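Local coordinates for Two-component system sensor histidine kinase (Bacteroides thetaiotaomicron, PDB 3OTT), which probably senses saccharides through this extracellular domain and relays the signal by histidine phosphorylation to control transcription, at residues L34-S39 / Q52-Y57; S45-S50 / L637-Y642; I424-A429 / V444-L449. One frame throughout, in Å; residues are numbered along the deposited sequence.

All three contacts involve β-propeller blades, but their chemistry differs. Contact 1 is a buried aromatic pair within a blade of the N-terminal propeller. Contact 2, partly buried, leaves that same blade and reaches the C-terminal β-sandwich through one hydroxyl-carboxylate bond, across 586 intervening residues. The two share the sheet and touch each other: the hydroxyl of Ser45 is hydrogen-bonded to His54, and Ser45 and Gln52 are backbone partners. Contact 3 stands apart in the second propeller, its nearest atoms about 42 Å from contact 2 and about 44 Å from contact 1; it buries a salt bridge within a network of charges rather than an aromatic pair.

Contact 1 of 3, residues L34-S39 / Q52-Y57; sequences LIWIGS and QQHFTY
Trp36 and His54 meet in one four-stranded antiparallel blade of the N-terminal β-propeller, bringing together the second strand, 35-39, and the loop that follows the fourth strand, 51-53. The benzo end of the indole makes the contact. Its CZ3 lies over one face of the imidazole, displaced toward the rim, and comes to 3.8 Å from His54 NE2 and 3.9 Å from His54 CD2. The six-membered ring of Trp36 and the imidazole form a tilted edge-to-face pair, with centroids 5.1 Å apart and planes at 51°. The two side chains cross at about a right angle. Polar atoms of both rings are engaged outside the pair: Trp36 NE1 bonds Asp30 OD2, and His54 NE2 bonds Ser45 OG on the strand lying between the two segments. These bonds probably fix the tilt of each ring. Within the 52-57 segment, Gln53 NE2 donates to Phe55 O at 2.9 Å. The pair thus bridges over strand 42-46 in a four-stranded antiparallel blade of a β-propeller, whose strand 35-39 belongs to a two-component regulator propeller repeat.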
ATOM      1  N   LEU B  34       7.946 -21.345   5.238  1.00 15.65           N
ATOM      2  CA  LEU B  34       8.714 -22.375   5.987  1.00 15.74           C
ATOM      3  C   LEU B  34       9.586 -21.784   7.106  1.00 15.07           C
ATOM      4  O   LEU B  34      10.316 -20.804   6.905  1.00 15.26           O
ATOM      5  CB  LEU B  34       9.640 -23.163   5.040  1.00 15.51           C
ATOM      6  CG  LEU B  34       9.839 -24.716   5.136  1.00 21.79           C
ATOM      7  CD1 LEU B  34      10.989 -25.268   4.190  1.00 24.16           C
ATOM      8  CD2 LEU B  34      10.228 -25.163   6.427  1.00 25.15           C
ATOM      9  N   ILE B  35       9.568 -22.405   8.276  1.00 14.85           N
ATOM     10  CA  ILE B  35      10.442 -21.981   9.365  1.00 14.21           C
ATOM     11  C   ILE B  35      11.835 -22.605   9.312  1.00 14.52           C
ATOM     12  O   ILE B  35      11.974 -23.824   9.176  1.00 15.96           O
ATOM     13  CB  ILE B  35       9.781 -22.348  10.674  1.00 13.85           C
ATOM     14  CG1 ILE B  35       8.457 -21.575  10.785  1.00 15.01           C
ATOM     15  CG2 ILE B  35      10.719 -22.080  11.808  1.00 12.00           C
ATOM     16  CD1 ILE B  35       8.652 -20.137  11.140  1.00 10.50           C
ATOM     17  N   TRP B  36      12.844 -21.765   9.449  1.00 13.73           N
ATOM     18  CA  TRP B  36      14.240 -22.142   9.519  1.00 12.51           C
ATOM     19  C   TRP B  36      14.777 -21.798  10.901  1.00 13.46           C
ATOM     20  O   TRP B  36      14.410 -20.758  11.473  1.00 13.00           O
ATOM     21  CB  TRP B  36      15.049 -21.372   8.456  1.00 11.65           C
ATOM     22  CG  TRP B  36      14.565 -21.673   7.051  1.00 12.73           C
ATOM     23  CD1 TRP B  36      13.533 -21.034   6.372  1.00 13.27           C
ATOM     24  CD2 TRP B  36      15.066 -22.655   6.158  1.00 12.30           C
ATOM     25  NE1 TRP B  36      13.373 -21.569   5.141  1.00 12.09           N
ATOM     26  CE2 TRP B  36      14.311 -22.563   4.970  1.00 14.89           C
ATOM     27  CE3 TRP B  36      16.103 -23.591   6.224  1.00 15.65           C
ATOM     28  CZ2 TRP B  36      14.532 -23.401   3.882  1.00 11.32           C
ATOM     29  CZ3 TRP B  36      16.330 -24.423   5.135  1.00 14.21           C
ATOM     30  CH2 TRP B  36      15.531 -24.333   3.989  1.00 13.41           C
ATOM     31  N   ILE B  37      15.707 -22.629  11.404  1.00 13.80           N
ATOM     32  CA  ILE B  37      16.168 -22.615  12.788  1.00 14.03           C
ATOM     33  C   ILE B  37      17.701 -22.616  12.817  1.00 14.80           C
ATOM     34  O   ILE B  37      18.324 -23.521  12.289  1.00 16.30           O
ATOM     35  CB  ILE B  37      15.603 -23.909  13.551  1.00 14.65           C
ATOM     36  CG1 ILE B  37      14.082 -24.025  13.420  1.00 13.07           C
ATOM     37  CG2 ILE B  37      16.053 -24.002  15.015  1.00 14.13           C
ATOM     38  CD1 ILE B  37      13.489 -25.494  13.729  1.00 12.55           C
ATOM     39  N   GLY B  38      18.321 -21.608  13.411  1.00 14.50           N
ATOM     40  CA  GLY B  38      19.754 -21.663  13.634  1.00 14.12           C
ATOM     41  C   GLY B  38      20.019 -22.327  14.981  1.00 14.44           C
ATOM     42  O   GLY B  38      19.401 -21.989  15.991  1.00 16.14           O
ATOM     43  N   SER B  39      20.897 -23.306  15.024  1.00 13.28           N
ATOM     44  CA  SER B  39      21.132 -24.010  16.260  1.00 13.32           C
ATOM     45  C   SER B  39      22.640 -24.023  16.538  1.00 13.45           C
ATOM     46  O   SER B  39      23.417 -23.582  15.671  1.00 12.81           O
ATOM     47  CB  SER B  39      20.666 -25.451  16.127  1.00 12.40           C
ATOM     48  OG  SER B  39      21.623 -26.173  15.340  1.00 13.72           O
ATOM     49  N   GLN B  52      14.432 -31.002  10.064  1.00 15.60           N
ATOM     50  CA  GLN B  52      15.348 -31.516   9.065  1.00 16.70           C
ATOM     51  C   GLN B  52      16.664 -30.698   9.064  1.00 16.06           C
ATOM     52  O   GLN B  52      16.657 -29.457   9.031  1.00 12.89           O
ATOM     53  CB  GLN B  52      14.658 -31.473   7.668  1.00 16.87           C
ATOM     54  CG  GLN B  52      15.465 -32.070   6.541  1.00 20.03           C
ATOM     55  CD  GLN B  52      14.729 -31.994   5.183  1.00 22.57           C
ATOM     56  OE1 GLN B  52      15.276 -31.548   4.180  1.00 25.09           O
ATOM     57  NE2 GLN B  52      13.492 -32.403   5.174  1.00 23.01           N
ATOM     58  N   GLN B  53      17.789 -31.405   9.066  1.00 16.00           N
ATOM     59  CA  GLN B  53      19.070 -30.729   9.189  1.00 16.38           C
ATOM     60  C   GLN B  53      19.575 -30.289   7.843  1.00 16.60           C
ATOM     61  O   GLN B  53      19.295 -30.927   6.847  1.00 15.91           O
ATOM     62  CB  GLN B  53      20.117 -31.577   9.923  1.00 17.28           C
ATOM     63  CG  GLN B  53      20.713 -32.751   9.144  1.00 16.30           C
ATOM     64  CD  GLN B  53      21.619 -33.543  10.059  1.00 20.93           C
ATOM     65  OE1 GLN B  53      21.138 -34.155  10.996  1.00 24.39           O
ATOM     66  NE2 GLN B  53      22.936 -33.464   9.855  1.00 16.80           N
ATOM     67  N   HIS B  54      20.321 -29.190   7.806  1.00 15.68           N
ATOM     68  CA  HIS B  54      20.909 -28.779   6.509  1.00 16.31           C
ATOM     69  C   HIS B  54      22.415 -28.597   6.556  1.00 15.87           C
ATOM     70  O   HIS B  54      22.940 -27.658   6.038  1.00 16.67           O
ATOM     71  CB  HIS B  54      20.202 -27.541   6.000  1.00 15.80           C
ATOM     72  CG  HIS B  54      18.746 -27.777   5.759  1.00 17.56           C
ATOM     73  ND1 HIS B  54      18.256 -28.193   4.530  1.00 23.66           N
ATOM     74  CD2 HIS B  54      17.687 -27.748   6.589  1.00 18.33           C
ATOM     75  CE1 HIS B  54      16.950 -28.360   4.612  1.00 20.37           C
ATOM     76  NE2 HIS B  54      16.578 -28.110   5.850  1.00 17.22           N
ATOM     77  N   PHE B  55      23.090 -29.524   7.220  1.00 16.96           N
ATOM     78  CA  PHE B  55      24.523 -29.482   7.407  1.00 17.35           C
ATOM     79  C   PHE B  55      25.007 -30.919   7.509  1.00 19.28           C
ATOM     80  O   PHE B  55      24.214 -31.823   7.779  1.00 18.29           O
ATOM     81  CB  PHE B  55      24.886 -28.670   8.664  1.00 15.79           C
ATOM     82  CG  PHE B  55      24.288 -29.188   9.931  1.00 12.98           C
ATOM     83  CD1 PHE B  55      24.886 -30.230  10.636  1.00 14.64           C
ATOM     84  CD2 PHE B  55      23.147 -28.633  10.428  1.00 13.47           C
ATOM     85  CE1 PHE B  55      24.334 -30.688  11.850  1.00 15.36           C
ATOM     86  CE2 PHE B  55      22.554 -29.086  11.617  1.00 12.75           C
ATOM     87  CZ  PHE B  55      23.149 -30.123  12.325  1.00 14.26           C
ATOM     88  N   THR B  56      26.307 -31.128   7.317  1.00 21.74           N
ATOM     89  CA  THR B  56      26.908 -32.452   7.456  1.00 23.67           C
ATOM     90  C   THR B  56      27.952 -32.398   8.565  1.00 25.15           C
ATOM     91  O   THR B  56      28.742 -31.437   8.643  1.00 24.83           O
ATOM     92  CB  THR B  56      27.510 -32.912   6.076  1.00 26.02           C
ATOM     93  OG1 THR B  56      26.460 -32.916   5.093  1.00 24.75           O
ATOM     94  CG2 THR B  56      28.203 -34.318   6.119  1.00 24.26           C
ATOM     95  N   TYR B  57      27.934 -33.417   9.424  1.00 26.09           N
ATOM     96  CA  TYR B  57      28.876 -33.552  10.510  1.00 28.55           C
ATOM     97  C   TYR B  57      30.329 -33.371  10.055  1.00 28.79           C
ATOM     98  O   TYR B  57      30.730 -33.950   9.054  1.00 29.07           O
ATOM     99  CB  TYR B  57      28.664 -34.885  11.235  1.00 29.93           C
ATOM    100  CG  TYR B  57      29.517 -35.040  12.482  1.00 36.39           C
ATOM    101  CD1 TYR B  57      30.744 -35.739  12.432  1.00 43.09           C
ATOM    102  CD2 TYR B  57      29.103 -34.495  13.716  1.00 42.13           C
ATOM    103  CE1 TYR B  57      31.529 -35.890  13.571  1.00 48.36           C
ATOM    104  CE2 TYR B  57      29.880 -34.637  14.868  1.00 46.00           C
ATOM    105  CZ  TYR B  57      31.096 -35.334  14.790  1.00 50.93           C
ATOM    106  OH  TYR B  57      31.891 -35.476  15.922  1.00 55.22           O
TER

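Contact 2 of 3, residues S45-S50 / L637-Y642; sequences SYDGYS and LLTALY
Asp47, just after strand 42-46, reaches to Thr639 of strand 637-643, and its side chain is shared between its own turn and that strand. At its base, CB lies 4.0 Å from Thr639 CG2, a loose methyl contact beside the polar one. From there CG sits between the backbone N and the carbonyl carbon (chi1 64°), and the carboxylate beyond it is turned so that its two oxygens serve different partners. OD1 turns back on the local chain and accepts two backbone N-H groups. Tyr49 N, 2.8 Å from Asp47 OD1, approaches on the anti side, 31° out of the carboxylate plane and forms an Asx turn. Ser50 N, 3.0 Å from the same OD1, comes on the syn side, 19° out of that plane, and completes the wider Asx motif. OD2 faces across the contact: through its anti lone pair it receives the hydroxyl of Thr639, whose OG1 is 2.8 Å away. Thr639 CB follows behind, 3.6 Å from Asp47 OD2. Three donors thus grip the carboxylate and are likely to hold its plane, with the turn fixing one oxygen and the threonine the other. Within the turn, Gly48 N sits over the centre of the Tyr46 ring, 3.5 Å above its plane. Around this bond the blade meets the C-terminal sandwich at further points: Asp47 O accepts from Ser679 OG, and Gln52 NE2 donates to Thr639 O. Strand 637-643 runs between 646-648 and 674-679 in the sandwich sheet, so the carboxylate sits where the exit of propeller strand 42-46 abuts two neighbouring sandwich strands.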
ATOM      1  N   SER B  45      15.389 -26.870   9.369  1.00 13.66           N
ATOM      2  CA  SER B  45      14.080 -26.399   8.996  1.00 14.10           C
ATOM      3  C   SER B  45      13.043 -27.234   9.693  1.00 14.99           C
ATOM      4  O   SER B  45      13.302 -28.359  10.093  1.00 15.12           O
ATOM      5  CB  SER B  45      13.893 -26.493   7.480  1.00 15.89           C
ATOM      6  OG  SER B  45      14.043 -27.866   6.993  1.00 14.49           O
ATOM      7  N   TYR B  46      11.834 -26.694   9.797  1.00 15.01           N
ATOM      8  CA  TYR B  46      10.752 -27.380  10.471  1.00 15.00           C
ATOM      9  C   TYR B  46       9.499 -27.162   9.672  1.00 15.29           C
ATOM     10  O   TYR B  46       9.119 -26.004   9.418  1.00 15.68           O
ATOM     11  CB  TYR B  46      10.541 -26.832  11.871  1.00 14.48           C
ATOM     12  CG  TYR B  46       9.419 -27.511  12.642  1.00 16.34           C
ATOM     13  CD1 TYR B  46       9.411 -28.882  12.836  1.00 14.71           C
ATOM     14  CD2 TYR B  46       8.394 -26.774  13.192  1.00 16.12           C
ATOM     15  CE1 TYR B  46       8.440 -29.495  13.548  1.00 15.44           C
ATOM     16  CE2 TYR B  46       7.401 -27.375  13.894  1.00 17.12           C
ATOM     17  CZ  TYR B  46       7.421 -28.736  14.083  1.00 18.86           C
ATOM     18  OH  TYR B  46       6.406 -29.346  14.812  1.00 19.11           O
ATOM     19  N   ASP B  47       8.841 -28.244   9.276  1.00 13.84           N
ATOM     20  CA  ASP B  47       7.667 -28.077   8.417  1.00 14.43           C
ATOM     21  C   ASP B  47       6.364 -28.311   9.159  1.00 14.58           C
ATOM     22  O   ASP B  47       5.315 -28.469   8.523  1.00 15.47           O
ATOM     23  CB  ASP B  47       7.744 -29.046   7.220  1.00 15.38           C
ATOM     24  CG  ASP B  47       7.703 -30.537   7.645  1.00 17.81           C
ATOM     25  OD1 ASP B  47       7.545 -30.810   8.871  1.00 18.65           O
ATOM     26  OD2 ASP B  47       7.783 -31.428   6.744  1.00 18.61           O
ATOM     27  N   GLY B  48       6.420 -28.383  10.480  1.00 12.87           N
ATOM     28  CA  GLY B  48       5.230 -28.592  11.260  1.00 14.52           C
ATOM     29  C   GLY B  48       5.014 -30.062  11.620  1.00 17.11           C
ATOM     30  O   GLY B  48       4.137 -30.348  12.393  1.00 17.36           O
ATOM     31  N   TYR B  49       5.821 -30.978  11.056  1.00 17.22           N
ATOM     32  CA  TYR B  49       5.761 -32.419  11.344  1.00 19.24           C
ATOM     33  C   TYR B  49       7.085 -32.870  11.913  1.00 19.79           C
ATOM     34  O   TYR B  49       7.102 -33.456  12.962  1.00 21.57           O
ATOM     35  CB  TYR B  49       5.475 -33.234  10.056  1.00 18.72           C
ATOM     36  CG  TYR B  49       4.049 -33.084   9.564  1.00 20.58           C
ATOM     37  CD1 TYR B  49       3.648 -31.970   8.794  1.00 18.63           C
ATOM     38  CD2 TYR B  49       3.082 -34.047   9.886  1.00 20.73           C
ATOM     39  CE1 TYR B  49       2.325 -31.860   8.349  1.00 20.95           C
ATOM     40  CE2 TYR B  49       1.771 -33.944   9.430  1.00 22.75           C
ATOM     41  CZ  TYR B  49       1.394 -32.839   8.684  1.00 21.81           C
ATOM     42  OH  TYR B  49       0.079 -32.776   8.255  1.00 24.60           O
ATOM     43  N   SER B  50       8.197 -32.606  11.218  1.00 19.02           N
ATOM     44  CA  SER B  50       9.500 -32.974  11.736  1.00 18.82           C
ATOM     45  C   SER B  50      10.544 -31.920  11.393  1.00 17.89           C
ATOM     46  O   SER B  50      10.333 -31.098  10.506  1.00 17.63           O
ATOM     47  CB  SER B  50       9.951 -34.311  11.167  1.00 18.87           C
ATOM     48  OG  SER B  50      10.023 -34.225   9.771  1.00 22.43           O
ATOM     49  N   LEU B 637       3.205 -28.538   0.227  1.00 21.68           N
ATOM     50  CA  LEU B 637       4.582 -28.570  -0.228  1.00 21.37           C
ATOM     51  C   LEU B 637       5.180 -29.946   0.028  1.00 20.05           C
ATOM     52  O   LEU B 637       4.806 -30.666   0.957  1.00 19.22           O
ATOM     53  CB  LEU B 637       5.467 -27.671   0.628  1.00 21.95           C
ATOM     54  CG  LEU B 637       5.429 -26.142   0.721  1.00 27.64           C
ATOM     55  CD1 LEU B 637       4.117 -25.613   1.294  1.00 26.95           C
ATOM     56  CD2 LEU B 637       6.596 -25.703   1.644  1.00 26.14           C
ATOM     57  N   LEU B 638       6.176 -30.274  -0.758  1.00 19.28           N
ATOM     58  CA  LEU B 638       6.927 -31.475  -0.533  1.00 18.86           C
ATOM     59  C   LEU B 638       8.205 -31.037   0.133  1.00 17.61           C
ATOM     60  O   LEU B 638       8.843 -30.107  -0.317  1.00 18.04           O
ATOM     61  CB  LEU B 638       7.189 -32.125  -1.895  1.00 20.07           C
ATOM     62  CG  LEU B 638       6.358 -33.331  -2.349  1.00 21.20           C
ATOM     63  CD1 LEU B 638       5.016 -33.374  -1.743  1.00 24.17           C
ATOM     64  CD2 LEU B 638       6.310 -33.358  -3.883  1.00 22.88           C
ATOM     65  N   THR B 639       8.586 -31.691   1.210  1.00 16.64           N
ATOM     66  CA  THR B 639       9.666 -31.145   2.040  1.00 15.96           C
ATOM     67  C   THR B 639      10.813 -32.122   2.176  1.00 15.95           C
ATOM     68  O   THR B 639      11.880 -31.779   2.745  1.00 16.36           O
ATOM     69  CB  THR B 639       9.132 -30.703   3.452  1.00 15.78           C
ATOM     70  OG1 THR B 639       8.448 -31.791   4.061  1.00 13.99           O
ATOM     71  CG2 THR B 639       8.064 -29.623   3.305  1.00 15.07           C
ATOM     72  N   ALA B 640      10.623 -33.345   1.664  1.00 14.89           N
ATOM     73  CA  ALA B 640      11.734 -34.320   1.654  1.00 14.19           C
ATOM     74  C   ALA B 640      11.575 -35.434   0.629  1.00 14.86           C
ATOM     75  O   ALA B 640      10.504 -35.962   0.425  1.00 13.20           O
ATOM     76  CB  ALA B 640      11.910 -34.914   3.030  1.00 14.37           C
ATOM     77  N   LEU B 641      12.686 -35.819   0.009  1.00 16.23           N
ATOM     78  CA  LEU B 641      12.691 -36.962  -0.877  1.00 16.57           C
ATOM     79  C   LEU B 641      13.659 -38.017  -0.320  1.00 17.81           C
ATOM     80  O   LEU B 641      14.799 -37.697  -0.017  1.00 18.26           O
ATOM     81  CB  LEU B 641      13.150 -36.534  -2.280  1.00 17.36           C
ATOM     82  CG  LEU B 641      13.371 -37.653  -3.327  1.00 17.47           C
ATOM     83  CD1 LEU B 641      12.071 -38.351  -3.655  1.00 19.18           C
ATOM     84  CD2 LEU B 641      13.952 -37.091  -4.582  1.00 14.92           C
ATOM     85  N   TYR B 642      13.194 -39.260  -0.175  1.00 17.24           N
ATOM     86  CA  TYR B 642      14.042 -40.384   0.183  1.00 17.88           C
ATOM     87  C   TYR B 642      14.127 -41.372  -0.970  1.00 19.65           C
ATOM     88  O   TYR B 642      13.119 -41.647  -1.673  1.00 18.10           O
ATOM     89  CB  TYR B 642      13.474 -41.130   1.387  1.00 18.73           C
ATOM     90  CG  TYR B 642      13.388 -40.348   2.681  1.00 17.03           C
ATOM     91  CD1 TYR B 642      12.397 -39.386   2.846  1.00 17.74           C
ATOM     92  CD2 TYR B 642      14.265 -40.594   3.736  1.00 16.32           C
ATOM     93  CE1 TYR B 642      12.287 -38.649   4.029  1.00 19.85           C
ATOM     94  CE2 TYR B 642      14.159 -39.866   4.981  1.00 20.53           C
ATOM     95  CZ  TYR B 642      13.147 -38.894   5.079  1.00 20.73           C
ATOM     96  OH  TYR B 642      12.947 -38.131   6.178  1.00 26.29           O
TER

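Contact 3 of 3, residues I424-A429 / V444-L449; sequences IFEDTA and VDKHKL
The Glu426 carboxylate takes the ammonium of Lys446 in a buried salt bridge, Lys446 NZ to Glu426 OE1 at 2.8 Å. The lysine arrives from above the carboxylate plane, 44° out of it. Glu426 reaches over with an extended chain, while Lys446 bends at chi3 (84°), laying its CD 3.5 Å from Glu426 OE1. Neither charged atom depends on this partner alone: OE1 also accepts from Lys382 N, and NZ makes further salt bridges with Asp381 OD2 and Glu383 OE1. Glu383 OE1 in turn bonds His447 NE2. Each segment also has its own local bonds, a turn in one and a helix cap in the other. Asp427 OD1 accepts from Ala429 N at 2.8 Å in an Asx turn and also from Gln431 N, and its OD2 from Trp433 NE1. Asp445, the N-cap of helix 446-451, receives Lys448 N on OD1 at 3.1 Å, nearly straight at 176°. An alanine in place of Glu426 is likely to leave Lys446 without one of its three carboxylate mates and Lys382 N without its side-chain acceptor. Three acids around one buried lysine would probably keep it charged, tying strand 421-426 and the helix start electrostatically to the loop between strands 375-380 and 386-390.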
ATOM      1  N   ILE B 424     -33.138  -4.131  -4.110  1.00 17.23           N
ATOM      2  CA  ILE B 424     -33.674  -4.642  -5.353  1.00 17.74           C
ATOM      3  C   ILE B 424     -33.891  -6.117  -5.260  1.00 16.88           C
ATOM      4  O   ILE B 424     -33.110  -6.811  -4.598  1.00 16.89           O
ATOM      5  CB  ILE B 424     -32.704  -4.373  -6.489  1.00 19.20           C
ATOM      6  CG1 ILE B 424     -33.153  -5.056  -7.782  1.00 20.60           C
ATOM      7  CG2 ILE B 424     -31.385  -4.945  -6.179  1.00 21.71           C
ATOM      8  CD1 ILE B 424     -32.554  -4.340  -9.005  1.00 29.09           C
ATOM      9  N   PHE B 425     -34.967  -6.597  -5.887  1.00 16.41           N
ATOM     10  CA  PHE B 425     -35.133  -8.038  -6.161  1.00 17.34           C
ATOM     11  C   PHE B 425     -35.958  -8.236  -7.409  1.00 17.92           C
ATOM     12  O   PHE B 425     -36.608  -7.303  -7.854  1.00 18.86           O
ATOM     13  CB  PHE B 425     -35.744  -8.824  -4.943  1.00 16.27           C
ATOM     14  CG  PHE B 425     -37.232  -8.526  -4.673  1.00 15.55           C
ATOM     15  CD1 PHE B 425     -37.615  -7.579  -3.692  1.00 18.91           C
ATOM     16  CD2 PHE B 425     -38.229  -9.173  -5.372  1.00 17.80           C
ATOM     17  CE1 PHE B 425     -38.962  -7.300  -3.416  1.00 14.20           C
ATOM     18  CE2 PHE B 425     -39.636  -8.896  -5.127  1.00 17.42           C
ATOM     19  CZ  PHE B 425     -39.988  -7.954  -4.140  1.00 14.95           C
ATOM     20  N   GLU B 426     -35.979  -9.465  -7.943  1.00 19.08           N
ATOM     21  CA  GLU B 426     -36.803  -9.793  -9.103  1.00 19.38           C
ATOM     22  C   GLU B 426     -37.946 -10.724  -8.657  1.00 20.27           C
ATOM     23  O   GLU B 426     -37.693 -11.664  -7.929  1.00 20.21           O
ATOM     24  CB  GLU B 426     -35.994 -10.416 -10.263  1.00 19.39           C
ATOM     25  CG  GLU B 426     -36.919 -10.713 -11.533  1.00 22.13           C
ATOM     26  CD  GLU B 426     -36.297 -11.597 -12.684  1.00 25.29           C
ATOM     27  OE1 GLU B 426     -35.082 -11.825 -12.737  1.00 22.26           O
ATOM     28  OE2 GLU B 426     -37.054 -12.076 -13.575  1.00 30.30           O
ATOM     29  N   ASP B 427     -39.197 -10.430  -9.063  1.00 20.35           N
ATOM     30  CA  ASP B 427     -40.289 -11.303  -8.704  1.00 21.77           C
ATOM     31  C   ASP B 427     -40.360 -12.488  -9.649  1.00 23.14           C
ATOM     32  O   ASP B 427     -39.465 -12.682 -10.453  1.00 23.69           O
ATOM     33  CB  ASP B 427     -41.634 -10.568  -8.571  1.00 21.66           C
ATOM     34  CG  ASP B 427     -42.160  -9.983  -9.894  1.00 24.00           C
ATOM     35  OD1 ASP B 427     -41.673 -10.327 -10.992  1.00 27.27           O
ATOM     36  OD2 ASP B 427     -43.104  -9.150  -9.814  1.00 25.39           O
ATOM     37  N   THR B 428     -41.415 -13.273  -9.562  1.00 24.88           N
ATOM     38  CA  THR B 428     -41.529 -14.459 -10.396  1.00 27.76           C
ATOM     39  C   THR B 428     -42.195 -14.115 -11.742  1.00 29.30           C
ATOM     40  O   THR B 428     -42.533 -15.019 -12.542  1.00 31.17           O
ATOM     41  CB  THR B 428     -42.326 -15.581  -9.670  1.00 28.83           C
ATOM     42  OG1 THR B 428     -43.678 -15.158  -9.547  1.00 29.51           O
ATOM     43  CG2 THR B 428     -41.783 -15.867  -8.250  1.00 27.20           C
ATOM     44  N   ALA B 429     -42.375 -12.821 -12.026  1.00 28.99           N
ATOM     45  CA  ALA B 429     -43.024 -12.446 -13.298  1.00 28.60           C
ATOM     46  C   ALA B 429     -42.199 -11.484 -14.182  1.00 27.92           C
ATOM     47  O   ALA B 429     -42.760 -10.659 -14.869  1.00 28.40           O
ATOM     48  CB  ALA B 429     -44.444 -11.898 -13.032  1.00 29.19           C
ATOM     49  N   VAL B 444     -40.520  -2.450 -12.286  1.00 18.74           N
ATOM     50  CA  VAL B 444     -40.076  -2.252 -13.663  1.00 20.35           C
ATOM     51  C   VAL B 444     -39.976  -3.579 -14.430  1.00 20.61           C
ATOM     52  O   VAL B 444     -39.513  -4.610 -13.896  1.00 19.70           O
ATOM     53  CB  VAL B 444     -38.670  -1.608 -13.669  1.00 21.39           C
ATOM     54  CG1 VAL B 444     -37.974  -1.741 -15.025  1.00 23.23           C
ATOM     55  CG2 VAL B 444     -38.720  -0.100 -13.245  1.00 21.53           C
ATOM     56  N   ASP B 445     -40.409  -3.568 -15.673  1.00 21.18           N
ATOM     57  CA  ASP B 445     -40.274  -4.735 -16.509  1.00 23.24           C
ATOM     58  C   ASP B 445     -38.782  -5.000 -16.837  1.00 21.82           C
ATOM     59  O   ASP B 445     -38.149  -4.222 -17.533  1.00 22.11           O
ATOM     60  CB  ASP B 445     -41.119  -4.587 -17.768  1.00 24.77           C
ATOM     61  CG  ASP B 445     -41.092  -5.874 -18.651  1.00 30.05           C
ATOM     62  OD1 ASP B 445     -39.996  -6.287 -19.106  1.00 33.21           O
ATOM     63  OD2 ASP B 445     -42.166  -6.461 -18.891  1.00 34.76           O
ATOM     64  N   LYS B 446     -38.230  -6.080 -16.307  1.00 21.03           N
ATOM     65  CA  LYS B 446     -36.782  -6.323 -16.398  1.00 21.47           C
ATOM     66  C   LYS B 446     -36.237  -6.338 -17.858  1.00 22.30           C
ATOM     67  O   LYS B 446     -35.310  -5.576 -18.197  1.00 20.13           O
ATOM     68  CB  LYS B 446     -36.419  -7.609 -15.669  1.00 21.25           C
ATOM     69  CG  LYS B 446     -34.935  -7.748 -15.375  1.00 20.82           C
ATOM     70  CD  LYS B 446     -34.652  -9.018 -14.701  1.00 21.88           C
ATOM     71  CE  LYS B 446     -34.496 -10.184 -15.756  1.00 26.02           C
ATOM     72  NZ  LYS B 446     -33.712 -11.273 -15.111  1.00 24.73           N
ATOM     73  N   HIS B 447     -36.846  -7.146 -18.726  1.00 23.98           N
ATOM     74  CA  HIS B 447     -36.366  -7.210 -20.139  1.00 26.26           C
ATOM     75  C   HIS B 447     -36.499  -5.916 -20.908  1.00 26.46           C
ATOM     76  O   HIS B 447     -35.588  -5.553 -21.636  1.00 26.29           O
ATOM     77  CB  HIS B 447     -36.917  -8.412 -20.914  1.00 27.47           C
ATOM     78  CG  HIS B 447     -36.379  -9.716 -20.389  1.00 33.78           C
ATOM     79  ND1 HIS B 447     -37.074 -10.908 -20.447  1.00 38.56           N
ATOM     80  CD2 HIS B 447     -35.210  -9.995 -19.754  1.00 35.43           C
ATOM     81  CE1 HIS B 447     -36.349 -11.867 -19.887  1.00 40.46           C
ATOM     82  NE2 HIS B 447     -35.214 -11.335 -19.454  1.00 38.35           N
ATOM     83  N   LYS B 448     -37.605  -5.194 -20.731  1.00 26.72           N
ATOM     84  CA  LYS B 448     -37.712  -3.896 -21.367  1.00 27.28           C
ATOM     85  C   LYS B 448     -36.670  -2.912 -20.808  1.00 25.38           C
ATOM     86  O   LYS B 448     -36.025  -2.182 -21.538  1.00 24.54           O
ATOM     87  CB  LYS B 448     -39.167  -3.373 -21.312  1.00 28.84           C
ATOM     88  CG  LYS B 448     -39.935  -3.798 -22.526  1.00 32.95           C
ATOM     89  CD  LYS B 448     -41.432  -3.873 -22.325  1.00 40.62           C
ATOM     90  CE  LYS B 448     -42.056  -2.499 -22.049  1.00 43.50           C
ATOM     91  NZ  LYS B 448     -43.412  -2.487 -22.684  1.00 45.16           N
ATOM     92  N   LEU B 449     -36.431  -2.926 -19.511  1.00 24.29           N
ATOM     93  CA  LEU B 449     -35.376  -2.047 -19.055  1.00 23.10           C
ATOM     94  C   LEU B 449     -34.037  -2.417 -19.735  1.00 24.95           C
ATOM     95  O   LEU B 449     -33.346  -1.529 -20.275  1.00 24.72           O
ATOM     96  CB  LEU B 449     -35.259  -2.101 -17.538  1.00 21.76           C
ATOM     97  CG  LEU B 449     -34.127  -1.315 -16.918  1.00 20.10           C
ATOM     98  CD1 LEU B 449     -34.397   0.172 -17.051  1.00 14.34           C
ATOM     99  CD2 LEU B 449     -33.929  -1.768 -15.466  1.00 16.09           C
TER